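Local coordinates for Dot/Icm T4SS effector (Legionella pneumophila, PDB 6VVE), which is a Legionella effector kinase that is activated by host inositol hexakisphosphate and binds ADP and manganese in its nucleotide site, at residues A[82-87]-A[92-97]; A[191-196]-A[203-208]; A[13-16]-A[20-23]. All coordinates share one frame; numbering follows the deposited sequence.

The three contacts follow the chain in the order contact 3, contact 1, contact 2. Contact 3 lies in the loop between strands 12-13 and 26-30, at the edge of an antiparallel four-stranded sheet. Contact 1 is the hairpin of strands 82-88 and 91-96 in the separate five-stranded sheet, and contact 2 brings the short strand 194-196 against the segment beginning at Thr203. The centres of contacts 1 and 2 are 14 Å apart; both touch ADP, and a salt bridge from Lys94 to Asp207 joins them. Contact 3, about 23 Å from contact 1 between centres, touches neither. Through Leu14 and Lys87, contacts 3 and 1 both reach inositol hexakisphosphate, while contacts 1 and 2 both line the nucleotide pocket.

Contact 1 (A[82-87]-A[92-97]). With ADP (adenosine-5'-diphosphate), chain C; IHP (inositol hexakisphosphate), chain B.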
loop_
_atom_site.group_PDB
_atom_site.type_symbol
_atom_site.label_atom_id
_atom_site.label_comp_id
_atom_site.label_asym_id
_atom_site.label_seq_id
_atom_site.Cartn_x
_atom_site.Cartn_y
_atom_site.Cartn_z
ATOM N N GLY A 82 1.140 12.981 -12.608
ATOM C CA GLY A 82 0.572 14.028 -11.780
ATOM C C GLY A 82 1.633 14.900 -11.150
ATOM O O GLY A 82 2.838 14.667 -11.291
ATOM N N THR A 83 1.148 15.932 -10.456
ATOM C CA THR A 83 1.966 16.847 -9.674
ATOM C C THR A 83 1.390 16.901 -8.268
ATOM O O THR A 83 0.169 16.959 -8.099
ATOM C CB THR A 83 1.989 18.250 -10.288
ATOM O OG1 THR A 83 2.439 18.169 -11.646
ATOM C CG2 THR A 83 2.918 19.165 -9.499
ATOM N N VAL A 84 2.263 16.884 -7.265
ATOM C CA VAL A 84 1.860 16.832 -5.863
ATOM C C VAL A 84 2.224 18.152 -5.202
ATOM O O VAL A 84 3.384 18.580 -5.250
ATOM C CB VAL A 84 2.515 15.650 -5.128
ATOM C CG1 VAL A 84 2.076 15.614 -3.668
ATOM C CG2 VAL A 84 2.176 14.343 -5.833
ATOM N N TYR A 85 1.233 18.790 -4.583
ATOM C CA TYR A 85 1.408 20.075 -3.924
ATOM C C TYR A 85 1.279 19.910 -2.416
ATOM O O TYR A 85 0.789 18.891 -1.914
ATOM C CB TYR A 85 0.378 21.098 -4.423
ATOM C CG TYR A 85 0.399 21.326 -5.919
ATOM C CD1 TYR A 85 1.338 22.168 -6.503
ATOM C CD2 TYR A 85 -0.526 20.706 -6.746
ATOM C CE1 TYR A 85 1.355 22.384 -7.866
ATOM C CE2 TYR A 85 -0.514 20.911 -8.111
ATOM C CZ TYR A 85 0.426 21.752 -8.666
ATOM O OH TYR A 85 0.439 21.962 -10.025
ATOM N N GLU A 86 1.717 20.941 -1.692
ATOM C CA GLU A 86 1.570 21.000 -0.242
ATOM C C GLU A 86 0.384 21.909 0.070
ATOM O O GLU A 86 0.500 23.136 0.037
ATOM C CB GLU A 86 2.846 21.503 0.423
ATOM C CG GLU A 86 2.753 21.574 1.942
ATOM C CD GLU A 86 4.008 22.127 2.586
ATOM O OE1 GLU A 86 5.088 22.023 1.967
ATOM O OE2 GLU A 86 3.911 22.668 3.706
ATOM N N LYS A 87 -0.766 21.300 0.367
ATOM C CA LYS A 87 -1.938 22.077 0.757
ATOM C C LYS A 87 -1.741 22.686 2.140
ATOM O O LYS A 87 -1.987 23.881 2.345
ATOM C CB LYS A 87 -3.185 21.189 0.725
ATOM C CG LYS A 87 -4.485 21.914 1.030
ATOM C CD LYS A 87 -4.748 23.030 0.029
ATOM C CE LYS A 87 -6.208 23.459 0.040
ATOM N NZ LYS A 87 -6.543 24.327 1.199
ATOM N N ALA A 92 -1.008 16.597 1.736
ATOM C CA ALA A 92 -0.560 16.709 0.355
ATOM C C ALA A 92 -1.761 16.684 -0.589
ATOM O O ALA A 92 -2.847 16.217 -0.234
ATOM C CB ALA A 92 0.405 15.573 0.006
HETATM N N MSE A 93 -1.545 17.175 -1.804
HETATM C CA MSE A 93 -2.606 17.340 -2.792
HETATM C C MSE A 93 -2.079 17.035 -4.197
HETATM O O MSE A 93 -1.223 17.751 -4.720
HETATM C CB MSE A 93 -3.154 18.765 -2.725
HETATM C CG MSE A 93 -4.348 19.063 -3.622
HETATM SE SE MSE A 93 -4.918 20.865 -3.339
HETATM C CE MSE A 93 -6.614 20.989 -4.181
ATOM N N LYS A 94 -2.599 15.972 -4.802
ATOM C CA LYS A 94 -2.114 15.483 -6.088
ATOM C C LYS A 94 -3.123 15.794 -7.186
ATOM O O LYS A 94 -4.322 15.537 -7.030
ATOM C CB LYS A 94 -1.847 13.976 -6.028
ATOM C CG LYS A 94 -1.300 13.379 -7.314
ATOM C CD LYS A 94 -0.716 11.992 -7.062
ATOM C CE LYS A 94 -0.284 11.328 -8.362
ATOM N NZ LYS A 94 0.350 9.995 -8.108
ATOM N N VAL A 95 -2.633 16.344 -8.290
ATOM C CA VAL A 95 -3.443 16.646 -9.465
ATOM C C VAL A 95 -3.006 15.688 -10.565
ATOM O O VAL A 95 -1.901 15.817 -11.111
ATOM C CB VAL A 95 -3.287 18.109 -9.905
ATOM C CG1 VAL A 95 -3.974 18.339 -11.245
ATOM C CG2 VAL A 95 -3.847 19.041 -8.848
ATOM N N SER A 96 -3.866 14.732 -10.896
ATOM C CA SER A 96 -3.541 13.748 -11.915
ATOM C C SER A 96 -3.821 14.301 -13.310
ATOM O O SER A 96 -4.611 15.229 -13.496
ATOM C CB SER A 96 -4.336 12.464 -11.699
ATOM O OG SER A 96 -4.158 11.571 -12.780
ATOM N N ARG A 97 -3.153 13.708 -14.298
ATOM C CA ARG A 97 -3.296 14.105 -15.691
ATOM C C ARG A 97 -4.463 13.420 -16.392
ATOM O O ARG A 97 -4.697 13.686 -17.577
ATOM C CB ARG A 97 -1.999 13.808 -16.457
ATOM C CG ARG A 97 -0.854 14.760 -16.139
ATOM C CD ARG A 97 0.427 14.388 -16.892
ATOM N NE ARG A 97 0.220 14.293 -18.335
ATOM C CZ ARG A 97 0.179 13.150 -19.020
ATOM N NH1 ARG A 97 0.342 11.984 -18.403
ATOM N NH2 ARG A 97 -0.018 13.177 -20.330
HETATM P PB ADP C . 5.107 8.756 -9.040
HETATM O O1B ADP C . 5.865 7.473 -8.762
HETATM O O2B ADP C . 6.002 9.940 -9.296
HETATM O O3B ADP C . 3.959 8.611 -10.025
HETATM P PA ADP C . 3.654 10.480 -7.308
HETATM O O1A ADP C . 2.517 10.146 -6.379
HETATM O O2A ADP C . 3.372 11.196 -8.602
HETATM O O3A ADP C . 4.384 9.081 -7.630
HETATM O "O5'" ADP C . 4.703 11.342 -6.461
HETATM C "C5'" ADP C . 5.709 12.125 -7.083
HETATM C "C4'" ADP C . 6.550 12.792 -6.027
HETATM O "O4'" ADP C . 5.765 13.667 -5.193
HETATM C "C3'" ADP C . 7.247 11.789 -5.076
HETATM O "O3'" ADP C . 8.502 11.361 -5.534
HETATM C "C2'" ADP C . 7.348 12.590 -3.760
HETATM O "O2'" ADP C . 8.589 13.266 -3.693
HETATM C "C1'" ADP C . 6.186 13.597 -3.824
HETATM N N9 ADP C . 5.103 13.087 -2.958
HETATM C C8 ADP C . 4.105 12.272 -3.361
HETATM N N7 ADP C . 3.281 11.974 -2.322
HETATM C C5 ADP C . 3.760 12.611 -1.241
HETATM C C6 ADP C . 3.367 12.726 0.177
HETATM N N6 ADP C . 2.271 12.088 0.626
HETATM N N1 ADP C . 4.133 13.492 0.995
HETATM C C2 ADP C . 5.235 14.137 0.543
HETATM N N3 ADP C . 5.640 14.070 -0.738
HETATM C C4 ADP C . 4.959 13.343 -1.660
HETATM C C1 IHP B . -9.707 22.694 3.681
HETATM C C2 IHP B . -10.331 24.091 3.522
HETATM C C3 IHP B . -11.375 24.113 2.404
HETATM C C4 IHP B . -12.462 23.058 2.653
HETATM C C5 IHP B . -11.829 21.653 2.692
HETATM C C6 IHP B . -10.735 21.556 3.752
HETATM O O11 IHP B . -8.965 22.663 4.886
HETATM P P1 IHP B . -7.333 22.639 4.806
HETATM O O21 IHP B . -6.799 21.622 5.784
HETATM O O31 IHP B . -6.891 22.302 3.402
HETATM O O41 IHP B . -6.798 24.021 5.174
HETATM O O12 IHP B . -9.292 24.989 3.216
HETATM P P2 IHP B . -9.141 26.365 4.116
HETATM O O22 IHP B . -10.077 26.310 5.295
HETATM O O32 IHP B . -7.724 26.471 4.606
HETATM O O42 IHP B . -9.482 27.551 3.252
HETATM O O13 IHP B . -10.729 23.803 1.203
HETATM P P3 IHP B . -11.039 24.672 -0.155
HETATM O O23 IHP B . -11.812 25.930 0.202
HETATM O O33 IHP B . -9.710 25.047 -0.801
HETATM O O43 IHP B . -11.843 23.843 -1.133
HETATM O O14 IHP B . -13.413 23.112 1.636
HETATM P P4 IHP B . -14.998 23.171 2.086
HETATM O O24 IHP B . -15.260 24.417 2.890
HETATM O O34 IHP B . -15.306 21.964 2.955
HETATM O O44 IHP B . -15.876 23.166 0.859
HETATM O O15 IHP B . -12.817 20.714 2.986
HETATM P P5 IHP B . -13.267 19.646 1.828
HETATM O O25 IHP B . -14.740 19.327 1.986
HETATM O O35 IHP B . -13.031 20.225 0.459
HETATM O O45 IHP B . -12.446 18.384 1.987
HETATM O O16 IHP B . -10.037 20.340 3.572
HETATM P P6 IHP B . -10.194 19.146 4.697
HETATM O O26 IHP B . -8.825 18.649 5.109
HETATM O O36 IHP B . -10.925 19.672 5.908
HETATM O O46 IHP B . -10.992 18.014 4.080
#
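Gly82, the last glycine of a GxGxxG motif like the glycine-rich loop of protein kinases, lies with its CA 3.1 Å from Val95 O and opens an antiparallel pairing of two strands. At Thr83 the backbone bonds both ways with Val95, and the bond from Val95 N to Thr83 O is nearly straight, at 172°. Val84 follows in a non-hydrogen-bonded pair with Lys94. Its CG2 packs on Lys94 CG at 3.9 Å and also meets the ribose, 3.7 Å from ADP O4'. With CG1 anti to the backbone N (chi1 -180°), the other branch lies over one face of the adenine and touches Ala92 CB.

Tyr85 turns to the reverse face of the sheet. Its backbone N bonds Met93 O at 2.7 Å, while the ring receives Val95 CG2 in plane at its edge, 3.9 Å from CE2. Lys87 closes the segment: a bend at chi2 (60°) lays its CD against Met93 SE, the selenium of a selenomethionine, at 4.0 Å, where the two side chains cross, and a second bend at chi4 takes the amine to inositol hexakisphosphate, with NZ 3.0 Å from IHP O31.

Across from Val84, the chain of Lys94 is fully extended and sets NZ 2.8 Å from ADP O1A, where Asp207 also holds it in a salt bridge. The lysine probably corresponds to the nucleotide-binding lysine of protein kinases. One hairpin therefore offers a positive charge to each ligand, Lys94 to the alpha-phosphate and Lys87 to the inositol phosphate, which is consistent with a structural connection between activator and nucleotide sites.

Contact 2 (A[191-196]-A[203-208]); sequences PQNLIA and TIDLDG. With ADP (adenosine-5'-diphosphate), chain C.
The side-chain amide of Asn193 and the carboxylate of Asp205 cross with their planes 54° apart, and only a weak, bent hydrogen bond joins them, from Asn193 ND2 to Asp205 OD2 at 3.3 Å. The same ND2 is held more firmly by Asp181 O, while Asn193 OD1 lies 2.9 Å from ADP O1B. The pair probably corresponds to the asparagine of the catalytic loop and the aspartate of the DFG motif in protein kinases; here Asp205 starts an Asp-Leu-Asp sequence, and a manganese ion lies about 4 Å from its side chain.

Adenine is the other flat group. Ile204 covers one face of it, with CD1 3.6 Å from ADP C8, opposite the face taken by Val84. Its chi1 of 56° places CG1 between the backbone N and the carbonyl carbon and sends CD1 toward the base, where Ile195 CG1 backs it at 3.9 Å.

Leu194 and Thr203 form a non-hydrogen-bonded antiparallel pair. Beside it, Asn193 O is gripped twice, by Thr203 OG1 at 2.8 Å and by Ile204 N at 3.1 Å, the two donors arriving from opposite faces of the carbonyl plane.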
loop_
_atom_site.group_PDB
_atom_site.type_symbol
_atom_site.label_atom_id
_atom_site.label_comp_id
_atom_site.label_asym_id
_atom_site.label_seq_id
_atom_site.Cartn_x
_atom_site.Cartn_y
_atom_site.Cartn_z
ATOM N N PRO A 191 11.867 2.366 -6.579
ATOM C CA PRO A 191 12.242 2.781 -5.216
ATOM C C PRO A 191 11.718 4.148 -4.831
ATOM O O PRO A 191 11.596 4.430 -3.633
ATOM C CB PRO A 191 13.780 2.768 -5.244
ATOM C CG PRO A 191 14.152 1.952 -6.446
ATOM C CD PRO A 191 13.043 2.177 -7.448
ATOM N N GLN A 192 11.397 5.005 -5.802
ATOM C CA GLN A 192 10.927 6.344 -5.480
ATOM C C GLN A 192 9.610 6.323 -4.716
ATOM O O GLN A 192 9.242 7.328 -4.102
ATOM C CB GLN A 192 10.776 7.177 -6.763
ATOM C CG GLN A 192 9.667 6.726 -7.703
ATOM C CD GLN A 192 10.112 5.655 -8.683
ATOM O OE1 GLN A 192 11.073 4.926 -8.438
ATOM N NE2 GLN A 192 9.410 5.556 -9.807
ATOM N N ASN A 193 8.879 5.211 -4.755
ATOM C CA ASN A 193 7.620 5.092 -4.036
ATOM C C ASN A 193 7.797 4.526 -2.630
ATOM O O ASN A 193 6.799 4.217 -1.972
ATOM C CB ASN A 193 6.640 4.229 -4.838
ATOM C CG ASN A 193 6.162 4.927 -6.104
ATOM O OD1 ASN A 193 6.181 6.160 -6.195
ATOM N ND2 ASN A 193 5.747 4.149 -7.085
ATOM N N LEU A 194 9.031 4.372 -2.170
ATOM C CA LEU A 194 9.337 4.078 -0.781
ATOM C C LEU A 194 9.914 5.335 -0.140
ATOM O O LEU A 194 10.882 5.910 -0.656
ATOM C CB LEU A 194 10.337 2.931 -0.660
ATOM C CG LEU A 194 9.897 1.554 -1.138
ATOM C CD1 LEU A 194 11.054 0.565 -1.008
ATOM C CD2 LEU A 194 8.687 1.069 -0.363
ATOM N N ILE A 195 9.320 5.765 0.969
ATOM C CA ILE A 195 9.749 6.959 1.687
ATOM C C ILE A 195 10.072 6.563 3.122
ATOM O O ILE A 195 9.252 5.925 3.797
ATOM C CB ILE A 195 8.675 8.059 1.661
ATOM C CG1 ILE A 195 8.145 8.275 0.245
ATOM C CG2 ILE A 195 9.245 9.360 2.219
ATOM C CD1 ILE A 195 9.186 8.746 -0.745
ATOM N N ALA A 196 11.254 6.949 3.589
ATOM C CA ALA A 196 11.677 6.694 4.958
ATOM C C ALA A 196 11.403 7.926 5.810
ATOM O O ALA A 196 11.825 9.034 5.462
ATOM C CB ALA A 196 13.162 6.334 5.017
ATOM N N THR A 203 4.992 3.861 1.924
ATOM C CA THR A 203 4.912 3.802 0.473
ATOM C C THR A 203 3.797 4.722 -0.012
ATOM O O THR A 203 2.722 4.795 0.599
ATOM C CB THR A 203 4.670 2.376 -0.033
ATOM O OG1 THR A 203 4.761 2.366 -1.473
ATOM C CG2 THR A 203 3.299 1.857 0.383
ATOM N N ILE A 204 4.051 5.403 -1.130
ATOM C CA ILE A 204 3.127 6.384 -1.683
ATOM C C ILE A 204 2.709 5.954 -3.082
ATOM O O ILE A 204 2.951 4.814 -3.495
ATOM C CB ILE A 204 3.772 7.782 -1.702
ATOM C CG1 ILE A 204 5.095 7.751 -2.472
ATOM C CG2 ILE A 204 3.997 8.271 -0.282
ATOM C CD1 ILE A 204 5.720 9.126 -2.701
ATOM N N ASP A 205 2.091 6.870 -3.829
ATOM C CA ASP A 205 1.619 6.598 -5.190
ATOM C C ASP A 205 0.501 5.560 -5.178
ATOM O O ASP A 205 0.460 4.663 -6.024
ATOM C CB ASP A 205 2.768 6.147 -6.091
ATOM C CG ASP A 205 2.431 6.257 -7.571
ATOM O OD1 ASP A 205 1.489 6.994 -7.926
ATOM O OD2 ASP A 205 3.107 5.599 -8.387
ATOM N N LEU A 206 -0.412 5.687 -4.208
ATOM C CA LEU A 206 -1.551 4.784 -4.070
ATOM C C LEU A 206 -2.882 5.466 -4.380
ATOM O O LEU A 206 -3.928 5.029 -3.878
ATOM C CB LEU A 206 -1.573 4.197 -2.657
ATOM C CG LEU A 206 -0.475 3.210 -2.284
ATOM C CD1 LEU A 206 -0.493 2.919 -0.790
ATOM C CD2 LEU A 206 -0.615 1.919 -3.071
ATOM N N ASP A 207 -2.870 6.526 -5.190
ATOM C CA ASP A 207 -4.097 7.284 -5.417
ATOM C C ASP A 207 -5.125 6.502 -6.229
ATOM O O ASP A 207 -6.270 6.941 -6.339
ATOM C CB ASP A 207 -3.783 8.610 -6.112
ATOM C CG ASP A 207 -2.882 8.438 -7.326
ATOM O OD1 ASP A 207 -1.707 8.019 -7.153
ATOM O OD2 ASP A 207 -3.351 8.722 -8.441
ATOM N N GLY A 208 -4.748 5.375 -6.818
ATOM C CA GLY A 208 -5.696 4.457 -7.404
ATOM C C GLY A 208 -6.110 3.324 -6.490
ATOM O O GLY A 208 -6.840 2.429 -6.930
HETATM P PB ADP C . 5.107 8.756 -9.040
HETATM O O1B ADP C . 5.865 7.473 -8.762
HETATM O O2B ADP C . 6.002 9.940 -9.296
HETATM O O3B ADP C . 3.959 8.611 -10.025
HETATM P PA ADP C . 3.654 10.480 -7.308
HETATM O O1A ADP C . 2.517 10.146 -6.379
HETATM O O2A ADP C . 3.372 11.196 -8.602
HETATM O O3A ADP C . 4.384 9.081 -7.630
HETATM O "O5'" ADP C . 4.703 11.342 -6.461
HETATM C "C5'" ADP C . 5.709 12.125 -7.083
HETATM C "C4'" ADP C . 6.550 12.792 -6.027
HETATM O "O4'" ADP C . 5.765 13.667 -5.193
HETATM C "C3'" ADP C . 7.247 11.789 -5.076
HETATM O "O3'" ADP C . 8.502 11.361 -5.534
HETATM C "C2'" ADP C . 7.348 12.590 -3.760
HETATM O "O2'" ADP C . 8.589 13.266 -3.693
HETATM C "C1'" ADP C . 6.186 13.597 -3.824
HETATM N N9 ADP C . 5.103 13.087 -2.958
HETATM C C8 ADP C . 4.105 12.272 -3.361
HETATM N N7 ADP C . 3.281 11.974 -2.322
HETATM C C5 ADP C . 3.760 12.611 -1.241
HETATM C C6 ADP C . 3.367 12.726 0.177
HETATM N N6 ADP C . 2.271 12.088 0.626
HETATM N N1 ADP C . 4.133 13.492 0.995
HETATM C C2 ADP C . 5.235 14.137 0.543
HETATM N N3 ADP C . 5.640 14.070 -0.738
HETATM C C4 ADP C . 4.959 13.343 -1.660
#

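Contact 3 (A[13-16]-A[20-23]); sequences DLTP and SEPN
The loop that joins strand 12-13 to strand 26-30, at the edge of the N-terminal four-stranded sheet, folds back on itself so that Thr15 and Pro16 meet the side chain of Glu21. An Asx turn shapes the first half. Asp13 OD1 accepts from Thr15 N at 2.8 Å, met nearly along its C-O axis, and from the Thr15 hydroxyl OG1 at 2.6 Å on the syn side. That hydroxyl in turn is bonded to Ile28 N on the neighbouring strand, so the residue is tied to both the turn and the sheet.

With OG1 occupied there, the methyl CG2 of Thr15, anti to the backbone N, faces the second half of the loop. The Glu21 side chain crosses it at about a right angle, and its OE2 comes within 3.1 Å of Thr15 CG2. The Pro16 ring meets the same carboxylate at a slant, with CG 3.9 Å from Glu21 CD. The first torsion of Glu21 (chi1 -141°) departs from a staggered value, and the chain then bends at chi2 to bring the carboxylate over Thr15. A cis peptide bond links Glu21 to Pro22. Beyond it Asn23 ND2 turns back to Ser20 O at 3.2 Å, close to its own amide plane, while Asn23 OD1 takes Phe26 N and Glu25 N.

No hydrogen bond joins the two segments. Glu21 OE1 forms a salt bridge with Lys27, which probably offsets the proximity of Asp13 OD2, 4.7 Å from that oxygen, so this fold-back rests on side-chain packing and on polar bonds made within each half and to strand 26-30.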
loop_
_atom_site.group_PDB
_atom_site.type_symbol
_atom_site.label_atom_id
_atom_site.label_comp_id
_atom_site.label_asym_id
_atom_site.label_seq_id
_atom_site.Cartn_x
_atom_site.Cartn_y
_atom_site.Cartn_z
ATOM N N ASP A 13 -20.232 16.839 7.996
ATOM C CA ASP A 13 -20.395 15.802 6.980
ATOM C C ASP A 13 -19.825 16.304 5.658
ATOM O O ASP A 13 -20.382 17.219 5.041
ATOM C CB ASP A 13 -21.870 15.433 6.845
ATOM C CG ASP A 13 -22.100 14.241 5.947
ATOM O OD1 ASP A 13 -21.199 13.902 5.144
ATOM O OD2 ASP A 13 -23.198 13.647 6.029
ATOM N N LEU A 14 -18.721 15.697 5.217
ATOM C CA LEU A 14 -18.089 16.032 3.949
ATOM C C LEU A 14 -18.399 15.014 2.854
ATOM O O LEU A 14 -17.824 15.094 1.759
ATOM C CB LEU A 14 -16.571 16.136 4.126
ATOM C CG LEU A 14 -16.047 16.946 5.311
ATOM C CD1 LEU A 14 -14.522 16.920 5.319
ATOM C CD2 LEU A 14 -16.553 18.375 5.286
ATOM N N THR A 15 -19.281 14.058 3.126
ATOM C CA THR A 15 -19.497 12.955 2.197
ATOM C C THR A 15 -19.791 13.409 0.772
ATOM O O THR A 15 -19.220 12.818 -0.161
ATOM C CB THR A 15 -20.636 12.058 2.722
ATOM O OG1 THR A 15 -20.377 11.682 4.085
ATOM C CG2 THR A 15 -20.777 10.810 1.876
ATOM N N PRO A 16 -20.630 14.418 0.527
ATOM C CA PRO A 16 -20.927 14.796 -0.867
ATOM C C PRO A 16 -19.698 15.223 -1.658
ATOM O O PRO A 16 -19.736 15.207 -2.895
ATOM C CB PRO A 16 -21.923 15.958 -0.721
ATOM C CG PRO A 16 -22.525 15.780 0.634
ATOM C CD PRO A 16 -21.420 15.200 1.494
ATOM N N SER A 20 -20.727 9.124 -3.441
ATOM C CA SER A 20 -22.084 9.283 -3.948
ATOM C C SER A 20 -23.049 9.562 -2.801
ATOM O O SER A 20 -22.882 9.069 -1.680
ATOM C CB SER A 20 -22.519 8.029 -4.704
ATOM O OG SER A 20 -22.297 6.872 -3.916
ATOM N N GLU A 21 -24.068 10.364 -3.093
ATOM C CA GLU A 21 -25.048 10.776 -2.104
ATOM C C GLU A 21 -26.449 10.397 -2.566
ATOM O O GLU A 21 -26.781 10.581 -3.742
ATOM C CB GLU A 21 -24.979 12.296 -1.875
ATOM C CG GLU A 21 -25.155 12.722 -0.426
ATOM C CD GLU A 21 -24.042 12.203 0.464
ATOM O OE1 GLU A 21 -24.215 12.198 1.702
ATOM O OE2 GLU A 21 -22.994 11.794 -0.082
ATOM N N PRO A 22 -27.296 9.860 -1.674
ATOM C CA PRO A 22 -27.002 9.469 -0.287
ATOM C C PRO A 22 -26.202 8.174 -0.218
ATOM O O PRO A 22 -26.107 7.459 -1.216
ATOM C CB PRO A 22 -28.392 9.291 0.337
ATOM C CG PRO A 22 -29.340 9.998 -0.593
ATOM C CD PRO A 22 -28.741 9.804 -1.956
ATOM N N ASN A 23 -25.639 7.876 0.950
ATOM C CA ASN A 23 -24.770 6.719 1.137
ATOM C C ASN A 23 -25.214 5.952 2.371
ATOM O O ASN A 23 -25.351 6.536 3.452
ATOM C CB ASN A 23 -23.306 7.156 1.282
ATOM C CG ASN A 23 -22.336 6.106 0.794
ATOM O OD1 ASN A 23 -22.207 5.036 1.392
ATOM N ND2 ASN A 23 -21.636 6.413 -0.298
#